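ZYG-9 (Caenorhabditis elegans, PDB 2OF3) helps organise microtubules and spindle poles in mitosis and meiosis of the one-cell embryo, using TOG domains such as this one of the XMAP215 family. Local coordinates at residues Q13-K16 against E17-L21; T123-Q127 against E128-A132; I36-L39 against Q40-G44; W26-Q29 against A30-D33. One frame throughout, in Å; residues are numbered along the deposited sequence.

All four contacts are local, each formed within one unbroken run of chain in an all-helical domain. Interactions 1 and 3 lie along the successive helices 10-19 and 33-44; interaction 4 belongs to the loop joining them, and interaction 2 starts helix 127-139. Interaction 1 is at the surface and largely polar, built of amide, carboxylate and water links. Interaction 2, partly buried, is a helix cap closed by a carboxylate. Interaction 3, also partly buried, turns leucines inward; interaction 4, a surface contact, buries Phe28 among aromatic and proline contacts. Lys19 NZ and Glu128 OE2, 2.9 Å apart, form the salt bridge between interactions 1 and 2, and Trp26 of interaction 4 packs on Leu39 of interaction 3.

Interaction 1 of 4, residues Q13-K16 against E17-L21; sequences QRIK and EEKQL
Gln13 and Glu17 form an i to i+4 side-chain hydrogen bond on the exposed side of helix 10-19, midway along it. Gln13 NE2 reaches Glu17 OE2 at 2.6 Å, almost straight at 174°. The oxygen lies in the plane of the amide, but it is met on its anti side and the two flat groups stand nearly perpendicular. Gln13 gets there with CG anti to the backbone N and a bend at chi2 (64°) that brings its amide over the next turn. The other end of that amide is also used: Lys16 NZ donates to Gln13 OE1 at 2.9 Å. Farther along, Gln20 NE2 lies 3.5 Å from Lys16 CG, and a water at longer range joins the polar ends, weakly on the lysine side. The helix ends in a Schellman motif, with Leu21 at positive phi. On another face, Ile15 CG2 touches Lys19 CE at 3.9 Å, while the Lys19 ammonium goes on to Glu128. Cutting Glu17 back to an alanine would probably leave Gln13 NE2 without its acceptor, the amide then held at OE1 by Lys16. Lysine at one end and carboxylate at the other would tend to polarise the Gln13 amide and may strengthen both bonds.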
ATOM      1  N   GLN A  13     -10.162  18.262   9.949  1.00 21.42           N
ATOM      2  CA  GLN A  13     -10.990  17.956  11.100  1.00 21.05           C
ATOM      3  C   GLN A  13     -11.000  16.435  11.395  1.00 19.38           C
ATOM      4  O   GLN A  13     -10.913  16.051  12.542  1.00 19.43           O
ATOM      5  CB  GLN A  13     -12.430  18.505  10.920  1.00 20.75           C
ATOM      6  CG  GLN A  13     -13.411  18.267  12.168  1.00 22.65           C
ATOM      7  CD  GLN A  13     -12.944  19.028  13.434  1.00 27.10           C
ATOM      8  OE1 GLN A  13     -12.240  20.030  13.317  1.00 27.57           O
ATOM      9  NE2 GLN A  13     -13.273  18.510  14.635  1.00 26.21           N
ATOM     10  N   ARG A  14     -11.052  15.584  10.373  1.00 19.43           N
ATOM     11  CA  ARG A  14     -11.018  14.120  10.563  1.00 19.18           C
ATOM     12  C   ARG A  14      -9.682  13.657  11.095  1.00 19.62           C
ATOM     13  O   ARG A  14      -9.682  12.817  12.022  1.00 19.76           O
ATOM     14  CB  ARG A  14     -11.402  13.336   9.307  1.00 18.20           C
ATOM     15  CG  ARG A  14     -12.823  13.627   8.860  1.00 16.47           C
ATOM     16  CD  ARG A  14     -13.213  12.647   7.699  1.00 15.52           C
ATOM     17  NE  ARG A  14     -12.504  12.970   6.442  1.00 16.00           N
ATOM     18  CZ  ARG A  14     -12.911  13.865   5.564  1.00 14.88           C
ATOM     19  NH1 ARG A  14     -14.002  14.610   5.785  1.00 15.61           N
ATOM     20  NH2 ARG A  14     -12.195  14.067   4.482  1.00 15.87           N
ATOM     21  N   ILE A  15      -8.571  14.185  10.554  1.00 18.71           N
ATOM     22  CA  ILE A  15      -7.230  13.854  11.042  1.00 20.75           C
ATOM     23  C   ILE A  15      -7.067  14.286  12.506  1.00 21.26           C
ATOM     24  O   ILE A  15      -6.582  13.532  13.347  1.00 21.51           O
ATOM     25  CB  ILE A  15      -6.096  14.513  10.232  1.00 21.13           C
ATOM     26  CG1 ILE A  15      -6.115  14.075   8.759  1.00 26.60           C
ATOM     27  CG2 ILE A  15      -4.746  14.142  10.805  1.00 22.12           C
ATOM     28  CD1 ILE A  15      -6.270  12.587   8.549  1.00 31.93           C
ATOM     29  N   LYS A  16      -7.479  15.497  12.813  1.00 21.40           N
ATOM     30  CA  LYS A  16      -7.412  15.975  14.184  1.00 22.31           C
ATOM     31  C   LYS A  16      -8.263  15.143  15.160  1.00 22.16           C
ATOM     32  O   LYS A  16      -7.774  14.807  16.234  1.00 21.57           O
ATOM     33  CB  LYS A  16      -7.845  17.434  14.209  1.00 22.82           C
ATOM     34  CG  LYS A  16      -8.132  17.911  15.588  1.00 27.99           C
ATOM     35  CD  LYS A  16      -8.556  19.338  15.540  1.00 35.31           C
ATOM     36  CE  LYS A  16     -10.054  19.421  15.625  1.00 41.77           C
ATOM     37  NZ  LYS A  16     -10.423  20.876  15.436  1.00 50.14           N
ATOM     38  N   GLU A  17      -9.509  14.797  14.801  1.00 20.76           N
ATOM     39  CA  GLU A  17     -10.374  13.974  15.659  1.00 20.78           C
ATOM     40  C   GLU A  17      -9.769  12.609  15.905  1.00 20.02           C
ATOM     41  O   GLU A  17      -9.852  12.123  17.010  1.00 20.17           O
ATOM     42  CB  GLU A  17     -11.783  13.871  15.073  1.00 20.35           C
ATOM     43  CG  GLU A  17     -12.526  15.196  15.170  1.00 21.06           C
ATOM     44  CD  GLU A  17     -14.006  15.161  14.741  1.00 24.62           C
ATOM     45  OE1 GLU A  17     -14.511  14.093  14.281  1.00 27.97           O
ATOM     46  OE2 GLU A  17     -14.652  16.258  14.851  1.00 27.73           O
ATOM     47  N   GLU A  18      -9.103  12.005  14.914  1.00 18.75           N
ATOM     48  CA  GLU A  18      -8.425  10.724  15.114  1.00 19.32           C
ATOM     49  C   GLU A  18      -7.250  10.875  16.111  1.00 18.81           C
ATOM     50  O   GLU A  18      -7.062  10.028  17.023  1.00 17.79           O
ATOM     51  CB  GLU A  18      -7.919  10.113  13.764  1.00 18.94           C
ATOM     52  CG  GLU A  18      -7.292   8.736  14.029  1.00 19.58           C
ATOM     53  CD  GLU A  18      -7.001   7.971  12.769  1.00 25.27           C
ATOM     54  OE1 GLU A  18      -7.597   8.361  11.733  1.00 26.85           O
ATOM     55  OE2 GLU A  18      -6.177   6.985  12.819  1.00 24.48           O
ATOM     56  N   LYS A  19      -6.462  11.943  15.945  1.00 19.10           N
ATOM     57  CA  LYS A  19      -5.355  12.196  16.890  1.00 19.88           C
ATOM     58  C   LYS A  19      -5.857  12.458  18.332  1.00 19.79           C
ATOM     59  O   LYS A  19      -5.162  12.117  19.330  1.00 20.29           O
ATOM     60  CB  LYS A  19      -4.472  13.350  16.426  1.00 20.42           C
ATOM     61  CG  LYS A  19      -3.713  13.108  15.102  1.00 22.13           C
ATOM     62  CD  LYS A  19      -2.900  14.376  14.844  1.00 24.65           C
ATOM     63  CE  LYS A  19      -2.054  14.298  13.569  1.00 28.42           C
ATOM     64  NZ  LYS A  19      -0.997  13.221  13.748  1.00 28.69           N
ATOM     65  N   GLN A  20      -7.037  13.052  18.439  1.00 19.12           N
ATOM     66  CA  GLN A  20      -7.731  13.315  19.705  1.00 20.52           C
ATOM     67  C   GLN A  20      -8.374  12.092  20.299  1.00 21.56           C
ATOM     68  O   GLN A  20      -8.975  12.197  21.384  1.00 22.44           O
ATOM     69  CB  GLN A  20      -8.809  14.390  19.551  1.00 20.21           C
ATOM     70  CG  GLN A  20      -8.173  15.741  19.373  1.00 22.88           C
ATOM     71  CD  GLN A  20      -9.144  16.770  18.917  1.00 29.01           C
ATOM     72  OE1 GLN A  20     -10.203  16.437  18.407  1.00 30.14           O
ATOM     73  NE2 GLN A  20      -8.781  18.051  19.061  1.00 31.02           N
ATOM     74  N   LEU A  21      -8.200  10.939  19.637  1.00 20.76           N
ATOM     75  CA  LEU A  21      -8.785   9.651  20.042  1.00 22.21           C
ATOM     76  C   LEU A  21     -10.294   9.701  20.041  1.00 21.82           C
ATOM     77  O   LEU A  21     -10.953   9.066  20.873  1.00 24.45           O
ATOM     78  CB  LEU A  21      -8.222   9.139  21.392  1.00 21.72           C
ATOM     79  CG  LEU A  21      -6.709   9.244  21.604  1.00 22.80           C
ATOM     80  CD1 LEU A  21      -6.370   8.739  23.050  1.00 23.93           C
ATOM     81  CD2 LEU A  21      -5.905   8.465  20.499  1.00 20.59           C
TER
HETATM   82  O   HOH W   1      -9.183  10.195  10.349  1.00 26.88           O
HETATM   83  O   HOH W   2     -10.234  21.007  18.914  1.00 45.46           O

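Interaction 2 of 4, residues T123-Q127 against E128-A132; sequences TPMSQ and EEVSA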
ATOM      1  N   THR A 123      -0.267  17.199  -2.349  1.00 25.11           N
ATOM      2  CA  THR A 123      -1.090  17.191  -1.150  1.00 24.96           C
ATOM      3  C   THR A 123      -0.402  16.325  -0.100  1.00 24.51           C
ATOM      4  O   THR A 123      -0.032  15.178  -0.391  1.00 24.27           O
ATOM      5  CB  THR A 123      -2.494  16.673  -1.468  1.00 23.97           C
ATOM      6  OG1 THR A 123      -3.137  17.638  -2.316  1.00 27.64           O
ATOM      7  CG2 THR A 123      -3.329  16.525  -0.198  1.00 22.37           C
ATOM      8  N   PRO A 124      -0.201  16.864   1.128  1.00 25.65           N
ATOM      9  CA  PRO A 124       0.440  15.987   2.128  1.00 25.50           C
ATOM     10  C   PRO A 124      -0.495  14.829   2.544  1.00 25.02           C
ATOM     11  O   PRO A 124      -1.719  15.001   2.642  1.00 25.28           O
ATOM     12  CB  PRO A 124       0.707  16.916   3.310  1.00 25.78           C
ATOM     13  CG  PRO A 124       0.343  18.293   2.872  1.00 28.09           C
ATOM     14  CD  PRO A 124      -0.544  18.197   1.672  1.00 25.53           C
ATOM     15  N   MET A 125       0.073  13.639   2.755  1.00 25.35           N
ATOM     16  CA  MET A 125      -0.677  12.506   3.289  1.00 24.68           C
ATOM     17  C   MET A 125      -0.199  12.317   4.735  1.00 25.58           C
ATOM     18  O   MET A 125       0.990  12.107   4.930  1.00 25.92           O
ATOM     19  CB  MET A 125      -0.366  11.235   2.480  1.00 26.10           C
ATOM     20  CG  MET A 125      -1.209  10.966   1.301  1.00 25.70           C
ATOM     21  SD  MET A 125      -0.913   9.319   0.636  1.00 18.18           S
ATOM     22  CE  MET A 125      -2.233   8.357   1.282  1.00 23.04           C
ATOM     23  N   SER A 126      -1.096  12.424   5.729  1.00 24.32           N
ATOM     24  CA  SER A 126      -0.758  12.246   7.124  1.00 24.12           C
ATOM     25  C   SER A 126      -0.366  10.801   7.407  1.00 24.83           C
ATOM     26  O   SER A 126      -0.682   9.895   6.638  1.00 23.82           O
ATOM     27  CB  SER A 126      -1.963  12.632   7.996  1.00 25.09           C
ATOM     28  OG  SER A 126      -3.108  11.767   7.738  1.00 24.59           O
ATOM     29  N   GLN A 127       0.299  10.563   8.524  1.00 25.21           N
ATOM     30  CA  GLN A 127       0.656   9.216   8.909  1.00 28.21           C
ATOM     31  C   GLN A 127      -0.616   8.352   9.051  1.00 25.19           C
ATOM     32  O   GLN A 127      -0.635   7.167   8.664  1.00 24.01           O
ATOM     33  CB  GLN A 127       1.400   9.317  10.237  1.00 28.27           C
ATOM     34  CG  GLN A 127       1.870   8.012  10.829  1.00 36.59           C
ATOM     35  CD  GLN A 127       3.128   8.208  11.779  1.00 38.17           C
ATOM     36  OE1 GLN A 127       3.227   9.229  12.516  1.00 49.63           O
ATOM     37  NE2 GLN A 127       4.071   7.225  11.755  1.00 45.82           N
ATOM     38  N   GLU A 128      -1.689   8.972   9.555  1.00 22.89           N
ATOM     39  CA  GLU A 128      -2.963   8.310   9.732  1.00 23.12           C
ATOM     40  C   GLU A 128      -3.558   7.841   8.409  1.00 22.20           C
ATOM     41  O   GLU A 128      -4.045   6.729   8.341  1.00 20.53           O
ATOM     42  CB  GLU A 128      -3.976   9.235  10.423  1.00 23.58           C
ATOM     43  CG  GLU A 128      -3.645   9.531  11.936  1.00 23.24           C
ATOM     44  CD  GLU A 128      -2.530  10.532  12.133  1.00 27.10           C
ATOM     45  OE1 GLU A 128      -2.118  11.291  11.208  1.00 23.76           O
ATOM     46  OE2 GLU A 128      -2.023  10.558  13.263  1.00 31.51           O
ATOM     47  N   GLU A 129      -3.560   8.707   7.396  1.00 21.50           N
ATOM     48  CA  GLU A 129      -4.077   8.333   6.077  1.00 22.37           C
ATOM     49  C   GLU A 129      -3.253   7.233   5.436  1.00 21.73           C
ATOM     50  O   GLU A 129      -3.822   6.304   4.851  1.00 20.71           O
ATOM     51  CB  GLU A 129      -4.030   9.495   5.122  1.00 22.67           C
ATOM     52  CG  GLU A 129      -4.870  10.609   5.523  1.00 28.60           C
ATOM     53  CD  GLU A 129      -4.624  11.846   4.646  1.00 33.72           C
ATOM     54  OE1 GLU A 129      -4.000  12.850   5.207  1.00 26.84           O
ATOM     55  OE2 GLU A 129      -5.080  11.742   3.432  1.00 28.99           O
ATOM     56  N   VAL A 130      -1.933   7.355   5.521  1.00 21.12           N
ATOM     57  CA  VAL A 130      -1.009   6.332   4.999  1.00 22.85           C
ATOM     58  C   VAL A 130      -1.240   4.967   5.637  1.00 21.48           C
ATOM     59  O   VAL A 130      -1.351   3.950   4.950  1.00 21.99           O
ATOM     60  CB  VAL A 130       0.509   6.761   5.129  1.00 22.03           C
ATOM     61  CG1 VAL A 130       1.396   5.701   4.492  1.00 25.52           C
ATOM     62  CG2 VAL A 130       0.800   8.060   4.375  1.00 24.59           C
ATOM     63  N   SER A 131      -1.313   4.943   6.952  1.00 21.85           N
ATOM     64  CA  SER A 131      -1.446   3.703   7.734  1.00 23.02           C
ATOM     65  C   SER A 131      -2.781   3.084   7.528  1.00 20.46           C
ATOM     66  O   SER A 131      -2.912   1.889   7.617  1.00 21.45           O
ATOM     67  CB  SER A 131      -1.380   4.059   9.233  1.00 23.49           C
ATOM     68  OG  SER A 131      -0.069   3.784   9.608  1.00 33.64           O
ATOM     69  N   ALA A 132      -3.803   3.895   7.322  1.00 19.76           N
ATOM     70  CA  ALA A 132      -5.169   3.375   7.044  1.00 18.65           C
ATOM     71  C   ALA A 132      -5.257   2.694   5.682  1.00 19.30           C
ATOM     72  O   ALA A 132      -6.109   1.875   5.492  1.00 19.30           O
ATOM     73  CB  ALA A 132      -6.205   4.519   7.101  1.00 19.31           C
TER
HETATM   74  O   HOH W   3      -4.211  13.741   1.928  1.00 28.70           O
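The chain runs extended through Met125 and Ser126 (psi 162° at Ser126) and turns helical at Gln127, so that Val130 N reaches back to Ser126 O at 3.0 Å and Ser131 N to Gln127 O. These are the first backbone bonds of helix 127-139 in the TOG domain, and Ser126 is its N-cap. The Ser126 hydroxyl, held between its own N and carbonyl carbon, accepts from Glu129 N at 3.1 Å. Glu129 answers in kind: its OE1 takes Ser126 N at 3.0 Å, along a nearly straight N-H from above the carboxylate plane. The same oxygen receives Ser126 OG at 2.9 Å on its anti lone pair. Serine and glutamate thus close a capping box. Glu129 OE2 is used as well, taking a water at 2.6 Å that also donates to Pro124 O. Just outside the box, Met125 CB meets Val130 CG2 at 3.9 Å. These residues flank the cap five apart, a hydrophobic staple, and both also pack on helix 146-163. Ile15 of helix 10-19 covers Ser126 and Glu129. Two donors on a single carboxylate oxygen, and the positive end of the helix dipole beside it, would probably favour the charged form of Glu129, while the hydroxyl ties up a backbone N-H that no preceding turn could serve.

Interaction 3 of 4, residues I36-L39 against Q40-G44; sequences ISQL and QTLLG
Leu39, on helix 33-44, packs beside Leu43 one turn farther on. Its CB, next to the backbone, lies 3.1 Å from Gln40 N. CG, anti to the backbone N (chi1 179°), leans along the helix and comes to 4.1 Å from Leu43 CD1. At the tip the branches part: CD1 runs beside the same Leu43 CD1, while CD2 meets the indole of Trp26 from the preceding loop. The two leucines lie alongside each other, pointing the same way, and below them Leu43 N donates to Leu39 O at 2.8 Å. Leu43 has a chi1 of -99°, well off a staggered value, which carries its CD1 back to Leu39. This is the i to i+4 ridge of an amphipathic helix in the helical array of a TOG domain. Leu39 and Leu43 both pack on Leu87 of helix 85-95, and Leu43 also touches Met52 and Leu55 of helix 49-55. A second pair follows round the helix, where Leu42 CD1 rests 4.0 Å from Gln38 CG, again side by side. Leu42 also touches Leu87, and its CD2 meets Arg14 CD of helix 10-19. On a more polar side a water donates to Ser37 O at 2.8 Å and bonds to Thr41 OG1 at 3.1 Å. Ser37 O thus serves two partners, because Thr41 N also donates to it at 3.0 Å, and the Ser37 hydroxyl bonds back to Asp33 O.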
ATOM      1  N   ILE A  36     -17.183   0.220   9.755  1.00 22.19           N
ATOM      2  CA  ILE A  36     -18.075   0.539   8.647  1.00 23.14           C
ATOM      3  C   ILE A  36     -19.055   1.632   9.045  1.00 22.46           C
ATOM      4  O   ILE A  36     -19.291   2.552   8.250  1.00 21.82           O
ATOM      5  CB  ILE A  36     -18.825  -0.749   8.124  1.00 23.72           C
ATOM      6  CG1 ILE A  36     -17.832  -1.764   7.551  1.00 23.58           C
ATOM      7  CG2 ILE A  36     -19.923  -0.392   7.053  1.00 22.89           C
ATOM      8  CD1 ILE A  36     -18.447  -3.223   7.521  1.00 25.57           C
ATOM      9  N   SER A  37     -19.627   1.550  10.251  1.00 21.39           N
ATOM     10  CA  SER A  37     -20.612   2.612  10.666  1.00 21.89           C
ATOM     11  C   SER A  37     -19.913   3.949  10.793  1.00 20.45           C
ATOM     12  O   SER A  37     -20.524   4.975  10.471  1.00 19.98           O
ATOM     13  CB  SER A  37     -21.259   2.391  12.056  1.00 21.89           C
ATOM     14  OG  SER A  37     -22.008   1.203  12.086  1.00 27.94           O
ATOM     15  N   GLN A  38     -18.676   3.956  11.316  1.00 19.03           N
ATOM     16  CA  GLN A  38     -17.936   5.233  11.447  1.00 18.50           C
ATOM     17  C   GLN A  38     -17.702   5.824  10.042  1.00 17.96           C
ATOM     18  O   GLN A  38     -17.910   7.025   9.817  1.00 17.95           O
ATOM     19  CB  GLN A  38     -16.590   5.016  12.171  1.00 17.70           C
ATOM     20  CG  GLN A  38     -15.720   6.281  12.219  1.00 17.92           C
ATOM     21  CD  GLN A  38     -14.447   6.056  12.992  1.00 20.02           C
ATOM     22  OE1 GLN A  38     -13.351   5.705  12.397  1.00 23.19           O
ATOM     23  NE2 GLN A  38     -14.555   6.180  14.326  1.00 18.35           N
ATOM     24  N   LEU A  39     -17.229   5.000   9.117  1.00 18.54           N
ATOM     25  CA  LEU A  39     -17.006   5.479   7.746  1.00 19.60           C
ATOM     26  C   LEU A  39     -18.260   6.010   7.098  1.00 20.18           C
ATOM     27  O   LEU A  39     -18.247   7.066   6.462  1.00 19.68           O
ATOM     28  CB  LEU A  39     -16.400   4.367   6.859  1.00 19.10           C
ATOM     29  CG  LEU A  39     -16.113   4.695   5.370  1.00 18.92           C
ATOM     30  CD1 LEU A  39     -15.065   5.743   5.316  1.00 17.38           C
ATOM     31  CD2 LEU A  39     -15.633   3.438   4.649  1.00 19.28           C
ATOM     32  N   GLN A  40     -19.370   5.285   7.264  1.00 21.01           N
ATOM     33  CA  GLN A  40     -20.647   5.725   6.714  1.00 22.90           C
ATOM     34  C   GLN A  40     -21.137   7.051   7.276  1.00 21.68           C
ATOM     35  O   GLN A  40     -21.634   7.856   6.547  1.00 22.90           O
ATOM     36  CB  GLN A  40     -21.625   4.589   6.926  1.00 24.64           C
ATOM     37  CG  GLN A  40     -23.015   4.846   6.474  1.00 32.78           C
ATOM     38  CD  GLN A  40     -23.841   3.598   6.711  1.00 40.07           C
ATOM     39  OE1 GLN A  40     -23.473   2.742   7.543  1.00 39.89           O
ATOM     40  NE2 GLN A  40     -24.923   3.456   5.949  1.00 40.41           N
ATOM     41  N   THR A  41     -20.972   7.304   8.573  1.00 22.32           N
ATOM     42  CA  THR A  41     -21.246   8.606   9.187  1.00 21.31           C
ATOM     43  C   THR A  41     -20.350   9.680   8.620  1.00 20.94           C
ATOM     44  O   THR A  41     -20.836  10.756   8.282  1.00 21.70           O
ATOM     45  CB  THR A  41     -21.042   8.539  10.717  1.00 21.27           C
ATOM     46  OG1 THR A  41     -22.042   7.677  11.265  1.00 23.88           O
ATOM     47  CG2 THR A  41     -21.138   9.900  11.413  1.00 20.54           C
ATOM     48  N   LEU A  42     -19.055   9.420   8.509  1.00 20.73           N
ATOM     49  CA  LEU A  42     -18.117  10.461   7.994  1.00 21.14           C
ATOM     50  C   LEU A  42     -18.407  10.769   6.517  1.00 20.85           C
ATOM     51  O   LEU A  42     -18.413  11.932   6.083  1.00 21.21           O
ATOM     52  CB  LEU A  42     -16.662   9.983   8.167  1.00 19.94           C
ATOM     53  CG  LEU A  42     -16.215   9.939   9.626  1.00 21.46           C
ATOM     54  CD1 LEU A  42     -14.812   9.290   9.704  1.00 18.54           C
ATOM     55  CD2 LEU A  42     -16.214  11.311  10.254  1.00 17.22           C
ATOM     56  N   LEU A  43     -18.644   9.734   5.739  1.00 20.68           N
ATOM     57  CA  LEU A  43     -18.910   9.946   4.316  1.00 21.50           C
ATOM     58  C   LEU A  43     -20.317  10.557   4.098  1.00 21.75           C
ATOM     59  O   LEU A  43     -20.520  11.358   3.167  1.00 20.17           O
ATOM     60  CB  LEU A  43     -18.743   8.617   3.524  1.00 21.62           C
ATOM     61  CG  LEU A  43     -17.453   8.312   2.765  1.00 24.05           C
ATOM     62  CD1 LEU A  43     -17.547   6.852   2.188  1.00 24.42           C
ATOM     63  CD2 LEU A  43     -17.141   9.355   1.678  1.00 19.98           C
ATOM     64  N   GLY A  44     -21.268  10.210   4.980  1.00 20.86           N
ATOM     65  CA  GLY A  44     -22.588  10.827   4.946  1.00 21.35           C
ATOM     66  C   GLY A  44     -22.575  12.323   5.068  1.00 22.85           C
ATOM     67  O   GLY A  44     -23.463  12.987   4.523  1.00 24.44           O
TER
HETATM   68  O   HOH W   4     -23.252   4.910  10.825  1.00 41.68           O

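Interaction 4 of 4, residues W26-Q29 against A30-D33; sequences WNFQ and APTD
Phe28 lays one face of its ring against Pro31, whose CA sits 3.8 Å from the ring centroid and only 13° off the normal. This CH-pi contact is extended at the rim, where Phe28 CE1 touches Pro31 CG at 3.8 Å. The loop between helices 10-19 and 33-44 bends back on itself here, so that Phe28 CB also comes to 3.2 Å from Ala30 O. A chi1 of 47° sets CG between the backbone N and the carbonyl carbon, a crowded position that turns the ring toward Ala30 and Pro31. The ring's far edge is inserted against Trp26: Phe28 CE2 stands 3.4 Å above the indole plane, over its centre. His35 meets Phe28 edge-to-face, and Tyr136 adds both another ring and a hydroxyl bonded to Phe28 O. Just beyond Pro31, Thr32 is the N-cap of helix 33-44, its OG1 bonded to His35. A serine in place of Phe28 would probably open a gap between Trp26 and Pro31 and leave the indole without the ring edge over its face. Without a polar bond between them, 26-29 and 30-33 probably meet through dispersion and the slightly positive CA-H of Pro31 over an electron-rich ring, beside the polar bonds to Tyr136 and His35.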
ATOM      1  N   TRP A  26      -8.232   2.835  11.802  1.00 22.71           N
ATOM      2  CA  TRP A  26      -8.487   1.916  10.711  1.00 22.01           C
ATOM      3  C   TRP A  26      -7.350   0.890  10.682  1.00 22.39           C
ATOM      4  O   TRP A  26      -6.404   0.961   9.861  1.00 23.39           O
ATOM      5  CB  TRP A  26      -8.511   2.742   9.440  1.00 20.86           C
ATOM      6  CG  TRP A  26      -9.364   2.127   8.362  1.00 19.43           C
ATOM      7  CD1 TRP A  26      -8.923   1.484   7.271  1.00 20.47           C
ATOM      8  CD2 TRP A  26     -10.796   2.142   8.283  1.00 18.68           C
ATOM      9  NE1 TRP A  26      -9.979   1.118   6.479  1.00 19.16           N
ATOM     10  CE2 TRP A  26     -11.146   1.495   7.090  1.00 18.85           C
ATOM     11  CE3 TRP A  26     -11.816   2.684   9.093  1.00 17.50           C
ATOM     12  CZ2 TRP A  26     -12.482   1.300   6.692  1.00 20.79           C
ATOM     13  CZ3 TRP A  26     -13.145   2.488   8.710  1.00 19.25           C
ATOM     14  CH2 TRP A  26     -13.467   1.843   7.503  1.00 19.44           C
ATOM     15  N   ASN A  27      -7.409  -0.058  11.615  1.00 23.21           N
ATOM     16  CA  ASN A  27      -6.280  -0.973  11.860  1.00 24.01           C
ATOM     17  C   ASN A  27      -6.778  -2.377  12.205  1.00 24.25           C
ATOM     18  O   ASN A  27      -6.050  -3.156  12.826  1.00 25.32           O
ATOM     19  CB  ASN A  27      -5.349  -0.403  12.954  1.00 24.41           C
ATOM     20  CG  ASN A  27      -6.042  -0.334  14.341  1.00 25.11           C
ATOM     21  OD1 ASN A  27      -7.245  -0.653  14.505  1.00 28.18           O
ATOM     22  ND2 ASN A  27      -5.290   0.078  15.330  1.00 27.40           N
ATOM     23  N   PHE A  28      -7.997  -2.692  11.777  1.00 24.67           N
ATOM     24  CA  PHE A  28      -8.589  -4.003  11.969  1.00 26.20           C
ATOM     25  C   PHE A  28      -7.874  -5.118  11.195  1.00 27.92           C
ATOM     26  O   PHE A  28      -7.152  -4.859  10.239  1.00 28.24           O
ATOM     27  CB  PHE A  28     -10.068  -3.981  11.555  1.00 25.30           C
ATOM     28  CG  PHE A  28     -10.336  -3.309  10.219  1.00 25.42           C
ATOM     29  CD1 PHE A  28     -10.040  -3.963   8.988  1.00 24.08           C
ATOM     30  CD2 PHE A  28     -10.908  -2.037  10.168  1.00 21.88           C
ATOM     31  CE1 PHE A  28     -10.276  -3.361   7.745  1.00 23.81           C
ATOM     32  CE2 PHE A  28     -11.175  -1.438   8.908  1.00 24.71           C
ATOM     33  CZ  PHE A  28     -10.832  -2.097   7.700  1.00 21.73           C
ATOM     34  N   GLN A  29      -8.116  -6.363  11.586  1.00 29.61           N
ATOM     35  CA  GLN A  29      -7.630  -7.499  10.854  1.00 30.88           C
ATOM     36  C   GLN A  29      -8.612  -7.799   9.751  1.00 30.36           C
ATOM     37  O   GLN A  29      -8.237  -8.284   8.696  1.00 28.99           O
ATOM     38  CB  GLN A  29      -7.528  -8.715  11.782  1.00 32.52           C
ATOM     39  CG  GLN A  29      -6.494  -8.571  12.876  1.00 39.78           C
ATOM     40  CD  GLN A  29      -5.076  -8.350  12.301  1.00 48.49           C
ATOM     41  OE1 GLN A  29      -4.725  -8.942  11.272  1.00 54.97           O
ATOM     42  NE2 GLN A  29      -4.267  -7.496  12.959  1.00 49.80           N
ATOM     43  N   ALA A  30      -9.887  -7.556  10.024  1.00 30.46           N
ATOM     44  CA  ALA A  30     -10.942  -7.705   9.040  1.00 30.33           C
ATOM     45  C   ALA A  30     -11.982  -6.661   9.436  1.00 29.70           C
ATOM     46  O   ALA A  30     -12.096  -6.342  10.621  1.00 30.00           O
ATOM     47  CB  ALA A  30     -11.542  -9.106   9.094  1.00 31.05           C
ATOM     48  N   PRO A  31     -12.701  -6.084   8.456  1.00 28.99           N
ATOM     49  CA  PRO A  31     -13.648  -4.983   8.770  1.00 28.55           C
ATOM     50  C   PRO A  31     -14.689  -5.384   9.822  1.00 29.27           C
ATOM     51  O   PRO A  31     -15.128  -6.524   9.832  1.00 28.56           O
ATOM     52  CB  PRO A  31     -14.335  -4.734   7.443  1.00 27.86           C
ATOM     53  CG  PRO A  31     -13.357  -5.237   6.402  1.00 29.03           C
ATOM     54  CD  PRO A  31     -12.632  -6.376   7.014  1.00 28.38           C
ATOM     55  N   THR A  32     -15.044  -4.473  10.723  1.00 28.80           N
ATOM     56  CA  THR A  32     -16.049  -4.738  11.751  1.00 27.86           C
ATOM     57  C   THR A  32     -17.196  -3.747  11.592  1.00 27.71           C
ATOM     58  O   THR A  32     -17.046  -2.711  10.921  1.00 27.69           O
ATOM     59  CB  THR A  32     -15.442  -4.557  13.126  1.00 28.71           C
ATOM     60  OG1 THR A  32     -15.299  -3.157  13.373  1.00 28.98           O
ATOM     61  CG2 THR A  32     -14.047  -5.187  13.194  1.00 27.32           C
ATOM     62  N   ASP A  33     -18.353  -4.034  12.185  1.00 26.09           N
ATOM     63  CA  ASP A  33     -19.503  -3.132  12.072  1.00 25.65           C
ATOM     64  C   ASP A  33     -19.100  -1.756  12.559  1.00 24.32           C
ATOM     65  O   ASP A  33     -19.524  -0.758  11.990  1.00 23.47           O
ATOM     66  CB  ASP A  33     -20.738  -3.636  12.883  1.00 26.01           C
ATOM     67  CG  ASP A  33     -21.828  -2.523  13.110  1.00 26.73           C
ATOM     68  OD1 ASP A  33     -22.730  -2.523  12.269  1.00 30.05           O
ATOM     69  OD2 ASP A  33     -21.796  -1.664  14.086  1.00 26.31           O
TER